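Local coordinates for vacuolar protein sorting-associated protein 29 (Entamoeba histolytica, PDB 5XCJ), which probably takes part in intracellular protein transport as the metal-binding retromer component of the VPS29 family, at residues A[58-62]-A[84-89]; A[99-103]-A[126-130]; A[1-5]-A[30-35]; A[22-26]-A[148-152]. The protein carries 1 engineered substitution. All blocks are in the same frame, centred on the assembly; numbering follows the deposited sequence.

Contact 1. Residues A[58-62]-A[84-89]. Engineered in segment 58-62: Ala62 (natural residue Asp).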
loop_
_atom_site.group_PDB
_atom_site.type_symbol
_atom_site.label_atom_id
_atom_site.label_comp_id
_atom_site.label_asym_id
_atom_site.label_seq_id
_atom_site.Cartn_x
_atom_site.Cartn_y
_atom_site.Cartn_z
ATOM N N VAL A 58 -1.637 1.436 -10.016
ATOM C CA VAL A 58 -0.224 1.355 -9.683
ATOM C C VAL A 58 0.518 2.655 -9.976
ATOM O O VAL A 58 0.452 3.182 -11.075
ATOM C CB VAL A 58 0.455 0.204 -10.442
ATOM C CG1 VAL A 58 1.918 0.101 -10.056
ATOM C CG2 VAL A 58 -0.271 -1.100 -10.175
ATOM N N VAL A 59 1.217 3.172 -8.978
ATOM C CA VAL A 59 2.017 4.383 -9.152
ATOM C C VAL A 59 3.475 4.012 -9.412
ATOM O O VAL A 59 3.890 2.886 -9.141
ATOM C CB VAL A 59 1.919 5.332 -7.947
ATOM C CG1 VAL A 59 0.544 5.977 -7.892
ATOM C CG2 VAL A 59 2.230 4.593 -6.658
ATOM N N LYS A 60 4.250 4.959 -9.927
ATOM C CA LYS A 60 5.649 4.690 -10.224
ATOM C C LYS A 60 6.534 4.671 -8.985
ATOM O O LYS A 60 6.584 5.617 -8.213
ATOM C CB LYS A 60 6.197 5.697 -11.234
ATOM C CG LYS A 60 7.671 5.503 -11.523
ATOM C CD LYS A 60 8.177 6.459 -12.584
ATOM C CE LYS A 60 9.670 6.303 -12.792
ATOM N NZ LYS A 60 10.416 6.208 -11.512
ATOM N N GLY A 61 7.228 3.556 -8.815
ATOM C CA GLY A 61 8.146 3.341 -7.721
ATOM C C GLY A 61 9.543 3.851 -8.015
ATOM O O GLY A 61 9.803 4.392 -9.079
ATOM N N ALA A 62 10.435 3.694 -7.052
ATOM C CA ALA A 62 11.811 4.115 -7.234
ATOM C C ALA A 62 12.485 3.308 -8.339
ATOM O O ALA A 62 13.228 3.854 -9.136
ATOM C CB ALA A 62 12.586 3.997 -5.931
ATOM N N LEU A 84 -2.453 8.438 -3.720
ATOM C CA LEU A 84 -1.496 7.348 -3.782
ATOM C C LEU A 84 -0.190 7.705 -4.480
ATOM O O LEU A 84 -0.205 8.269 -5.563
ATOM C CB LEU A 84 -2.151 6.158 -4.483
ATOM C CG LEU A 84 -1.296 4.944 -4.845
ATOM C CD1 LEU A 84 -1.082 4.082 -3.615
ATOM C CD2 LEU A 84 -1.951 4.145 -5.957
ATOM N N MET A 85 0.916 7.398 -3.822
ATOM C CA MET A 85 2.247 7.585 -4.383
ATOM C C MET A 85 3.234 6.652 -3.676
ATOM O O MET A 85 2.982 6.214 -2.558
ATOM C CB MET A 85 2.670 9.055 -4.373
ATOM C CG MET A 85 3.492 9.501 -3.184
ATOM S SD MET A 85 4.119 11.166 -3.470
ATOM C CE MET A 85 4.390 11.134 -5.231
ATOM N N HIS A 86 4.361 6.356 -4.309
ATOM C CA HIS A 86 5.327 5.443 -3.712
ATOM C C HIS A 86 5.903 5.942 -2.388
ATOM O O HIS A 86 6.069 5.169 -1.453
ATOM C CB HIS A 86 6.445 5.078 -4.686
ATOM C CG HIS A 86 7.403 4.073 -4.139
ATOM N ND1 HIS A 86 8.729 4.361 -3.898
ATOM C CD2 HIS A 86 7.228 2.785 -3.769
ATOM C CE1 HIS A 86 9.326 3.294 -3.405
ATOM N NE2 HIS A 86 8.438 2.323 -3.318
ATOM N N GLY A 87 6.147 7.242 -2.290
ATOM C CA GLY A 87 6.679 7.823 -1.075
ATOM C C GLY A 87 8.169 8.111 -0.983
ATOM O O GLY A 87 8.616 8.695 -0.007
ATOM N N HIS A 88 8.939 7.699 -1.982
ATOM C CA HIS A 88 10.365 8.009 -2.012
ATOM C C HIS A 88 10.577 9.517 -2.206
ATOM O O HIS A 88 11.593 10.065 -1.804
ATOM C CB HIS A 88 11.147 7.179 -3.038
ATOM C CG HIS A 88 10.778 7.449 -4.460
ATOM N ND1 HIS A 88 9.610 6.989 -5.027
ATOM C CD2 HIS A 88 11.437 8.105 -5.443
ATOM C CE1 HIS A 88 9.565 7.353 -6.293
ATOM N NE2 HIS A 88 10.656 8.040 -6.569
ATOM N N GLN A 89 9.610 10.145 -2.866
ATOM C CA GLN A 89 9.600 11.579 -3.148
ATOM C C GLN A 89 9.359 12.456 -1.917
ATOM O O GLN A 89 9.655 13.645 -1.936
ATOM C CB GLN A 89 8.590 11.921 -4.238
ATOM C CG GLN A 89 8.572 10.947 -5.396
ATOM C CD GLN A 89 7.612 9.808 -5.161
ATOM O OE1 GLN A 89 7.368 9.418 -4.027
ATOM N NE2 GLN A 89 7.059 9.276 -6.233
HETATM O O HOH W 1 5.021 7.186 -7.068
#
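Gly61 and Ala62 rest on two histidines of 84-89, each ring being met over a face. The CA of Gly61 lies 4.0 Å from the centroid of the His86 ring, and the CB of Ala62 lies 4.2 Å from that of His88, 11° off its normal; both are CH-pi contacts. His86 extends CG anti to the backbone N (chi1 -176°), while His88 holds CG between N and the carbonyl carbon (chi1 65°), and from these positions His86 ND1 and His88 ND1 share a hydrogen bond of 3.0 Å. This is one margin of the metal site of a calcineurin-like phosphoesterase fold: position 62, engineered here from the natural aspartate, and Asp8 belong to the zinc site, which is empty here, and His86 NE2 is hydrogen-bonded to Asp8 OD1, as a second-shell residue would be. Val59 divides its methyls, CG1 reaching Leu84 CD2 at 3.7 Å and CG2 lying 3.6 Å from His86 N. Between the segments a water accepts from His86 N at 3.0 Å and from Gln89 NE2, and donates to Lys60 O; Gln89 NE2 also bonds Glu71. The Lys60 chain, otherwise extended, turns at its end, NZ bonding Gly61 O at 3.1 Å.

Contact 2. Residues A[99-103]-A[126-130]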
loop_
_atom_site.group_PDB
_atom_site.type_symbol
_atom_site.label_atom_id
_atom_site.label_comp_id
_atom_site.label_asym_id
_atom_site.label_seq_id
_atom_site.Cartn_x
_atom_site.Cartn_y
_atom_site.Cartn_z
ATOM N N LEU A 99 4.656 14.325 4.714
ATOM C CA LEU A 99 3.508 13.584 4.216
ATOM C C LEU A 99 2.266 14.463 4.287
ATOM O O LEU A 99 1.416 14.431 3.408
ATOM C CB LEU A 99 3.300 12.311 5.027
ATOM C CG LEU A 99 4.298 11.175 4.818
ATOM C CD1 LEU A 99 4.206 10.187 5.970
ATOM C CD2 LEU A 99 4.034 10.481 3.492
ATOM N N ALA A 100 2.165 15.248 5.352
ATOM C CA ALA A 100 1.028 16.138 5.537
ATOM C C ALA A 100 0.991 17.160 4.414
ATOM O O ALA A 100 -0.074 17.499 3.910
ATOM C CB ALA A 100 1.100 16.832 6.885
ATOM N N ILE A 101 2.158 17.651 4.019
ATOM C CA ILE A 101 2.221 18.621 2.942
ATOM C C ILE A 101 1.705 17.992 1.650
ATOM O O ILE A 101 0.935 18.603 0.921
ATOM C CB ILE A 101 3.647 19.170 2.752
ATOM C CG1 ILE A 101 4.064 19.980 3.981
ATOM C CG2 ILE A 101 3.733 20.026 1.498
ATOM C CD1 ILE A 101 5.559 20.114 4.159
ATOM N N TYR A 102 2.125 16.764 1.371
ATOM C CA TYR A 102 1.660 16.071 0.175
ATOM C C TYR A 102 0.159 15.817 0.206
ATOM O O TYR A 102 -0.524 15.960 -0.801
ATOM C CB TYR A 102 2.426 14.773 -0.062
ATOM C CG TYR A 102 3.565 14.949 -1.025
ATOM C CD1 TYR A 102 3.379 14.778 -2.387
ATOM C CD2 TYR A 102 4.822 15.308 -0.575
ATOM C CE1 TYR A 102 4.423 14.945 -3.273
ATOM C CE2 TYR A 102 5.867 15.484 -1.455
ATOM C CZ TYR A 102 5.663 15.301 -2.800
ATOM O OH TYR A 102 6.708 15.468 -3.667
ATOM N N GLN A 103 -0.354 15.455 1.377
ATOM C CA GLN A 103 -1.775 15.177 1.530
ATOM C C GLN A 103 -2.558 16.442 1.204
ATOM O O GLN A 103 -3.584 16.394 0.541
ATOM C CB GLN A 103 -2.078 14.726 2.959
ATOM C CG GLN A 103 -3.557 14.594 3.282
ATOM C CD GLN A 103 -4.113 15.803 4.006
ATOM O OE1 GLN A 103 -3.443 16.407 4.830
ATOM N NE2 GLN A 103 -5.348 16.157 3.695
ATOM N N GLY A 126 -7.319 14.623 11.614
ATOM C CA GLY A 126 -8.514 14.223 10.895
ATOM C C GLY A 126 -8.256 13.620 9.528
ATOM O O GLY A 126 -9.180 13.226 8.827
ATOM N N LYS A 127 -6.985 13.536 9.167
ATOM C CA LYS A 127 -6.564 12.951 7.902
ATOM C C LYS A 127 -5.885 11.613 8.196
ATOM O O LYS A 127 -5.322 11.419 9.266
ATOM C CB LYS A 127 -5.618 13.877 7.139
ATOM C CG LYS A 127 -6.139 15.288 6.930
ATOM C CD LYS A 127 -7.444 15.303 6.164
ATOM C CE LYS A 127 -8.196 16.602 6.399
ATOM N NZ LYS A 127 -9.293 16.812 5.425
ATOM N N TYR A 128 -5.949 10.692 7.241
ATOM C CA TYR A 128 -5.379 9.368 7.436
ATOM C C TYR A 128 -4.206 9.073 6.521
ATOM O O TYR A 128 -4.278 9.293 5.322
ATOM C CB TYR A 128 -6.464 8.311 7.257
ATOM C CG TYR A 128 -7.717 8.616 8.042
ATOM C CD1 TYR A 128 -8.722 9.393 7.499
ATOM C CD2 TYR A 128 -7.881 8.138 9.331
ATOM C CE1 TYR A 128 -9.865 9.679 8.218
ATOM C CE2 TYR A 128 -9.016 8.418 10.056
ATOM C CZ TYR A 128 -10.003 9.188 9.497
ATOM O OH TYR A 128 -11.134 9.467 10.220
ATOM N N PHE A 129 -3.122 8.598 7.118
ATOM C CA PHE A 129 -1.918 8.249 6.385
ATOM C C PHE A 129 -1.694 6.752 6.524
ATOM O O PHE A 129 -1.507 6.252 7.624
ATOM C CB PHE A 129 -0.731 9.035 6.928
ATOM C CG PHE A 129 -0.841 10.515 6.705
ATOM C CD1 PHE A 129 -1.634 11.295 7.527
ATOM C CD2 PHE A 129 -0.166 11.122 5.665
ATOM C CE1 PHE A 129 -1.741 12.654 7.318
ATOM C CE2 PHE A 129 -0.272 12.480 5.454
ATOM C CZ PHE A 129 -1.064 13.247 6.282
ATOM N N LEU A 130 -1.693 6.056 5.391
ATOM C CA LEU A 130 -1.537 4.607 5.363
ATOM C C LEU A 130 -0.353 4.083 4.552
ATOM O O LEU A 130 -0.082 4.551 3.456
ATOM C CB LEU A 130 -2.822 3.965 4.843
ATOM C CG LEU A 130 -4.115 4.618 5.324
ATOM C CD1 LEU A 130 -5.330 4.035 4.628
ATOM C CD2 LEU A 130 -4.234 4.477 6.826
#
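Phe129 sends its ring from strand 127-131 against the helical residues Leu99, Ala100 and Gln103, and these apolar contacts make up the larger share of the interface. Phe129 CE2 comes within 3.6 Å of Leu99 CB, and CZ reaches Ala100 CA at 3.6 Å and Gln103 CB at 3.8 Å. A polar atom meets the edge of the ring: Leu99 O lies near its plane, 3.3 Å from Phe129 CE2, while the same oxygen accepts the helix hydrogen bond from Gln103 N at 2.9 Å. The second kind of contact sets an amide against an aliphatic chain. Gln103 leaves the helix with CG anti to N and then bends at chi2 (-98°), which carries its amide across the Lys127 chain at about a right angle, NE2 standing 3.3 Å from Lys127 CD. The amide plane is also turned 86° from the Phe129 ring. What fixes the amide lies outside the two segments, since Gln103 NE2 donates to Val108 O. Helix 96-106 thus packs on the strand with the short axes 10.0 Å apart and their directions 117° from each other; Leu111 of strand 110-112, next to 127-131 in the sheet, touches Leu99, Gln103 and Phe129 alike.

Contact 3. Residues A[1-5]-A[30-35]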
loop_
_atom_site.group_PDB
_atom_site.type_symbol
_atom_site.label_atom_id
_atom_site.label_comp_id
_atom_site.label_asym_id
_atom_site.label_seq_id
_atom_site.Cartn_x
_atom_site.Cartn_y
_atom_site.Cartn_z
ATOM N N MET A 1 -17.234 -1.297 -0.484
ATOM C CA MET A 1 -15.975 -1.155 -1.205
ATOM C C MET A 1 -14.794 -1.729 -0.423
ATOM O O MET A 1 -14.415 -1.204 0.620
ATOM C CB MET A 1 -15.704 0.315 -1.531
ATOM C CG MET A 1 -16.320 0.809 -2.830
ATOM S SD MET A 1 -15.813 -0.133 -4.275
ATOM C CE MET A 1 -15.828 1.124 -5.545
ATOM N N LEU A 2 -14.220 -2.811 -0.930
ATOM C CA LEU A 2 -13.066 -3.431 -0.298
ATOM C C LEU A 2 -11.855 -3.088 -1.143
ATOM O O LEU A 2 -11.826 -3.371 -2.335
ATOM C CB LEU A 2 -13.231 -4.943 -0.225
ATOM C CG LEU A 2 -12.084 -5.683 0.448
ATOM C CD1 LEU A 2 -12.023 -5.340 1.923
ATOM C CD2 LEU A 2 -12.259 -7.175 0.248
ATOM N N VAL A 3 -10.865 -2.470 -0.514
ATOM C CA VAL A 3 -9.654 -2.038 -1.198
ATOM C C VAL A 3 -8.389 -2.705 -0.676
ATOM O O VAL A 3 -8.068 -2.620 0.504
ATOM C CB VAL A 3 -9.485 -0.520 -1.030
ATOM C CG1 VAL A 3 -8.394 0.018 -1.931
ATOM C CG2 VAL A 3 -10.810 0.192 -1.252
ATOM N N LEU A 4 -7.664 -3.366 -1.567
ATOM C CA LEU A 4 -6.428 -4.011 -1.177
ATOM C C LEU A 4 -5.314 -2.984 -1.351
ATOM O O LEU A 4 -5.147 -2.445 -2.433
ATOM C CB LEU A 4 -6.159 -5.234 -2.059
ATOM C CG LEU A 4 -4.778 -5.885 -2.014
ATOM C CD1 LEU A 4 -4.460 -6.490 -0.655
ATOM C CD2 LEU A 4 -4.614 -6.918 -3.116
ATOM N N VAL A 5 -4.592 -2.691 -0.277
ATOM C CA VAL A 5 -3.478 -1.750 -0.339
ATOM C C VAL A 5 -2.202 -2.577 -0.219
ATOM O O VAL A 5 -1.932 -3.185 0.808
ATOM C CB VAL A 5 -3.563 -0.689 0.771
ATOM C CG1 VAL A 5 -2.447 0.334 0.632
ATOM C CG2 VAL A 5 -4.921 -0.011 0.744
ATOM N N ARG A 30 -13.604 -10.593 -2.173
ATOM C CA ARG A 30 -14.385 -9.813 -3.115
ATOM C C ARG A 30 -13.761 -8.425 -3.115
ATOM O O ARG A 30 -14.396 -7.453 -2.721
ATOM C CB ARG A 30 -15.846 -9.729 -2.678
ATOM C CG ARG A 30 -16.799 -9.354 -3.799
ATOM C CD ARG A 30 -17.057 -10.542 -4.704
ATOM N NE ARG A 30 -17.446 -10.157 -6.057
ATOM C CZ ARG A 30 -16.667 -10.287 -7.127
ATOM N NH1 ARG A 30 -15.444 -10.795 -7.019
ATOM N NH2 ARG A 30 -17.113 -9.910 -8.313
ATOM N N ILE A 31 -12.524 -8.331 -3.578
ATOM C CA ILE A 31 -11.833 -7.055 -3.574
ATOM C C ILE A 31 -12.198 -6.214 -4.789
ATOM O O ILE A 31 -11.944 -6.590 -5.922
ATOM C CB ILE A 31 -10.309 -7.268 -3.533
ATOM C CG1 ILE A 31 -9.916 -8.027 -2.266
ATOM C CG2 ILE A 31 -9.584 -5.942 -3.596
ATOM C CD1 ILE A 31 -8.495 -8.529 -2.267
ATOM N N GLN A 32 -12.898 -5.118 -4.538
ATOM C CA GLN A 32 -13.291 -4.181 -5.581
ATOM C C GLN A 32 -12.165 -3.369 -6.231
ATOM O O GLN A 32 -12.165 -3.156 -7.432
ATOM C CB GLN A 32 -14.368 -3.233 -5.063
ATOM C CG GLN A 32 -15.728 -3.889 -4.893
ATOM C CD GLN A 32 -15.805 -4.734 -3.644
ATOM O OE1 GLN A 32 -15.152 -4.443 -2.648
ATOM N NE2 GLN A 32 -16.603 -5.791 -3.692
ATOM N N THR A 33 -11.230 -2.898 -5.413
ATOM C CA THR A 33 -10.136 -2.057 -5.897
ATOM C C THR A 33 -8.781 -2.421 -5.287
ATOM O O THR A 33 -8.707 -2.864 -4.141
ATOM C CB THR A 33 -10.466 -0.568 -5.605
ATOM O OG1 THR A 33 -11.803 -0.293 -6.014
ATOM C CG2 THR A 33 -9.541 0.398 -6.328
ATOM N N VAL A 34 -7.728 -2.222 -6.074
ATOM C CA VAL A 34 -6.372 -2.464 -5.632
ATOM C C VAL A 34 -5.569 -1.169 -5.762
ATOM O O VAL A 34 -5.546 -0.558 -6.825
ATOM C CB VAL A 34 -5.683 -3.554 -6.477
ATOM C CG1 VAL A 34 -4.178 -3.483 -6.319
ATOM C CG2 VAL A 34 -6.202 -4.938 -6.116
ATOM N N LEU A 35 -4.959 -0.732 -4.668
ATOM C CA LEU A 35 -4.122 0.457 -4.687
ATOM C C LEU A 35 -2.705 -0.026 -4.418
ATOM O O LEU A 35 -2.388 -0.460 -3.318
ATOM C CB LEU A 35 -4.580 1.463 -3.633
ATOM C CG LEU A 35 -6.041 1.893 -3.778
ATOM C CD1 LEU A 35 -6.385 3.038 -2.841
ATOM C CD2 LEU A 35 -6.380 2.234 -5.220
#
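Val3, Leu4 and Val5 pair in parallel register with Thr33, Val34 and Leu35, and this is the tight end of the contact. Leu4 is bonded through both its backbone groups: its N donates to Thr33 O at 2.8 Å, and its O accepts from Leu35 N, also at 2.8 Å and 168° at the hydrogen. On one face of the ladder Val3 CG1, anti to its backbone N, reaches Leu35 CG at 3.5 Å. On the other, Leu4 and Val34 lie side by side pointing the same way, with CD2 and CG2 3.9 Å apart. Toward the chain start the ladder gives way to side-chain contacts: the Thr33 N to Leu2 O bond is longer, 3.2 Å, though Leu2 CD2 still packs 3.5 Å from Ile31 CG1, and the exposed Met1 marks the solvent side. There the Met1 side chain passes obliquely over Gln32, SD 3.5 Å from Gln32 CB. Gln32 OE1 is modelled 2.5 Å from Leu2 N, a doubtfully short distance. Strands 2-6 and 33-36 belong to a beta-alpha-beta unit with helix 20-28; in the sheet 149-156 borders the first and 55-58 the second, while Val3 and Leu35 face strand 72-77 of the other sheet.

Contact 4. Residues A[22-26]-A[148-152]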
loop_
_atom_site.group_PDB
_atom_site.type_symbol
_atom_site.label_atom_id
_atom_site.label_comp_id
_atom_site.label_asym_id
_atom_site.label_seq_id
_atom_site.Cartn_x
_atom_site.Cartn_y
_atom_site.Cartn_z
ATOM N N PHE A 22 -0.641 -15.164 1.762
ATOM C CA PHE A 22 -1.214 -13.888 1.360
ATOM C C PHE A 22 -1.971 -14.056 0.049
ATOM O O PHE A 22 -3.067 -13.536 -0.119
ATOM C CB PHE A 22 -0.102 -12.857 1.149
ATOM C CG PHE A 22 0.416 -12.244 2.415
ATOM C CD1 PHE A 22 -0.021 -12.697 3.643
ATOM C CD2 PHE A 22 1.336 -11.208 2.372
ATOM C CE1 PHE A 22 0.444 -12.127 4.808
ATOM C CE2 PHE A 22 1.808 -10.639 3.536
ATOM C CZ PHE A 22 1.366 -11.101 4.753
ATOM N N LEU A 23 -1.358 -14.780 -0.881
ATOM C CA LEU A 23 -1.962 -15.027 -2.185
ATOM C C LEU A 23 -3.256 -15.823 -2.072
ATOM O O LEU A 23 -4.240 -15.501 -2.712
ATOM C CB LEU A 23 -0.975 -15.741 -3.101
ATOM C CG LEU A 23 0.184 -14.862 -3.568
ATOM C CD1 LEU A 23 1.187 -15.649 -4.393
ATOM C CD2 LEU A 23 -0.338 -13.669 -4.346
ATOM N N ASP A 24 -3.262 -16.846 -1.234
ATOM C CA ASP A 24 -4.470 -17.647 -1.062
ATOM C C ASP A 24 -5.604 -16.794 -0.493
ATOM O O ASP A 24 -6.749 -16.914 -0.911
ATOM C CB ASP A 24 -4.210 -18.831 -0.131
ATOM C CG ASP A 24 -3.275 -19.848 -0.734
ATOM O OD1 ASP A 24 -2.987 -19.749 -1.935
ATOM O OD2 ASP A 24 -2.825 -20.745 -0.004
ATOM N N ARG A 25 -5.275 -15.955 0.482
ATOM C CA ARG A 25 -6.253 -15.064 1.089
ATOM C C ARG A 25 -6.797 -14.006 0.129
ATOM O O ARG A 25 -7.990 -13.745 0.091
ATOM C CB ARG A 25 -5.641 -14.373 2.307
ATOM C CG ARG A 25 -6.411 -13.156 2.777
ATOM C CD ARG A 25 -7.705 -13.574 3.443
ATOM N NE ARG A 25 -8.621 -12.459 3.640
ATOM C CZ ARG A 25 -9.355 -11.910 2.682
ATOM N NH1 ARG A 25 -9.282 -12.359 1.439
ATOM N NH2 ARG A 25 -10.162 -10.904 2.967
ATOM N N LEU A 26 -5.890 -13.367 -0.595
ATOM C CA LEU A 26 -6.220 -12.336 -1.571
ATOM C C LEU A 26 -7.030 -12.840 -2.770
ATOM O O LEU A 26 -7.895 -12.149 -3.279
ATOM C CB LEU A 26 -4.956 -11.611 -2.025
ATOM C CG LEU A 26 -4.213 -10.796 -0.965
ATOM C CD1 LEU A 26 -2.898 -10.233 -1.473
ATOM C CD2 LEU A 26 -5.085 -9.714 -0.369
ATOM N N PRO A 148 6.734 -9.372 5.657
ATOM C CA PRO A 148 5.727 -9.228 4.606
ATOM C C PRO A 148 4.466 -8.631 5.206
ATOM O O PRO A 148 4.030 -9.060 6.265
ATOM C CB PRO A 148 5.479 -10.666 4.155
ATOM C CG PRO A 148 6.763 -11.357 4.441
ATOM C CD PRO A 148 7.291 -10.735 5.695
ATOM N N SER A 149 3.924 -7.624 4.541
ATOM C CA SER A 149 2.740 -6.946 5.017
ATOM C C SER A 149 1.862 -6.387 3.914
ATOM O O SER A 149 2.319 -6.125 2.814
ATOM C CB SER A 149 3.157 -5.795 5.928
ATOM O OG SER A 149 3.633 -6.294 7.157
ATOM N N PHE A 150 0.584 -6.228 4.239
ATOM C CA PHE A 150 -0.406 -5.620 3.358
ATOM C C PHE A 150 -1.614 -5.143 4.166
ATOM O O PHE A 150 -1.757 -5.477 5.336
ATOM C CB PHE A 150 -0.798 -6.507 2.175
ATOM C CG PHE A 150 -1.706 -7.639 2.536
ATOM C CD1 PHE A 150 -3.070 -7.448 2.603
ATOM C CD2 PHE A 150 -1.193 -8.892 2.798
ATOM C CE1 PHE A 150 -3.906 -8.490 2.928
ATOM C CE2 PHE A 150 -2.024 -9.936 3.128
ATOM C CZ PHE A 150 -3.382 -9.732 3.194
ATOM N N MET A 151 -2.464 -4.352 3.532
ATOM C CA MET A 151 -3.649 -3.822 4.187
ATOM C C MET A 151 -4.905 -4.063 3.373
ATOM O O MET A 151 -4.868 -4.094 2.152
ATOM C CB MET A 151 -3.527 -2.312 4.360
ATOM C CG MET A 151 -2.616 -1.819 5.460
ATOM S SD MET A 151 -2.666 -0.013 5.471
ATOM C CE MET A 151 -1.634 0.351 6.885
ATOM N N LEU A 152 -6.017 -4.239 4.073
ATOM C CA LEU A 152 -7.310 -4.380 3.438
ATOM C C LEU A 152 -8.189 -3.315 4.069
ATOM O O LEU A 152 -8.261 -3.222 5.288
ATOM C CB LEU A 152 -7.907 -5.759 3.667
ATOM C CG LEU A 152 -7.361 -6.858 2.769
ATOM C CD1 LEU A 152 -8.038 -8.177 3.083
ATOM C CD2 LEU A 152 -7.549 -6.478 1.312
#
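Phe22 O accepts from Leu26 N at 2.9 Å, a helical bond that sets these two residues one turn apart, and both reach Phe150 on the strand. The aromatic pair is T-shaped. Phe150 offers its edge to the face of Phe22, with centroids 4.6 Å apart and planes at 86°, and its CE2 comes down over the centre of the Phe22 ring, 3.4 Å from Phe22 CG. The first torsion of Phe150 (chi1 75°) places CG between the backbone N and the carbonyl carbon, and from there the ring meets both Phe22 and Leu26. Leu26 slides past it in the opposite direction, CD2 lying 3.7 Å from Phe150 CE1. Pro148 CB packs 3.7 Å from Phe22 CE2, on the side of the ring away from Phe150, while Pro148 O and Ser149 N lie at the ring's edge, near its plane. Farther along, the guanidinium of Arg25 receives Leu152 over one face, NH2 to CD1 3.5 Å, the two side chains arriving from opposite directions. Beyond the segments, the ring of Tyr165 meets that of Phe150 with the planes only slightly inclined, and Leu4 touches Leu26, Phe150 and Leu152. With helix and strand running nearly parallel, 13° apart and their short axes 11.3 Å from each other, this is the layer of a helix laid over a beta sheet found in the alpha/beta metallophosphatase fold.

How the contacts relate
Contacts 2, 3 and 4 are largely buried, whereas contact 1 is partly buried beside the metal site. Contacts 3 and 4 serve the same six-stranded sheet: strand 2-6 pairs with 33-36 in one and neighbours 149-156 of the other, Val5 N and Met151 O lying 2.8 Å apart as a probable hydrogen bond. Contacts 1 and 2 reach the five-stranded sheet and meet where Met85 SD packs on Tyr102 CE1 at 3.8 Å. Their chemistry follows their place: backbone bonds dominate contact 3, aromatic and aliphatic groups join helix to strand in contacts 2 and 4, and imidazoles with a bridging water mark contact 1. Leu130 packing on Met151 brings contacts 2 and 4 together.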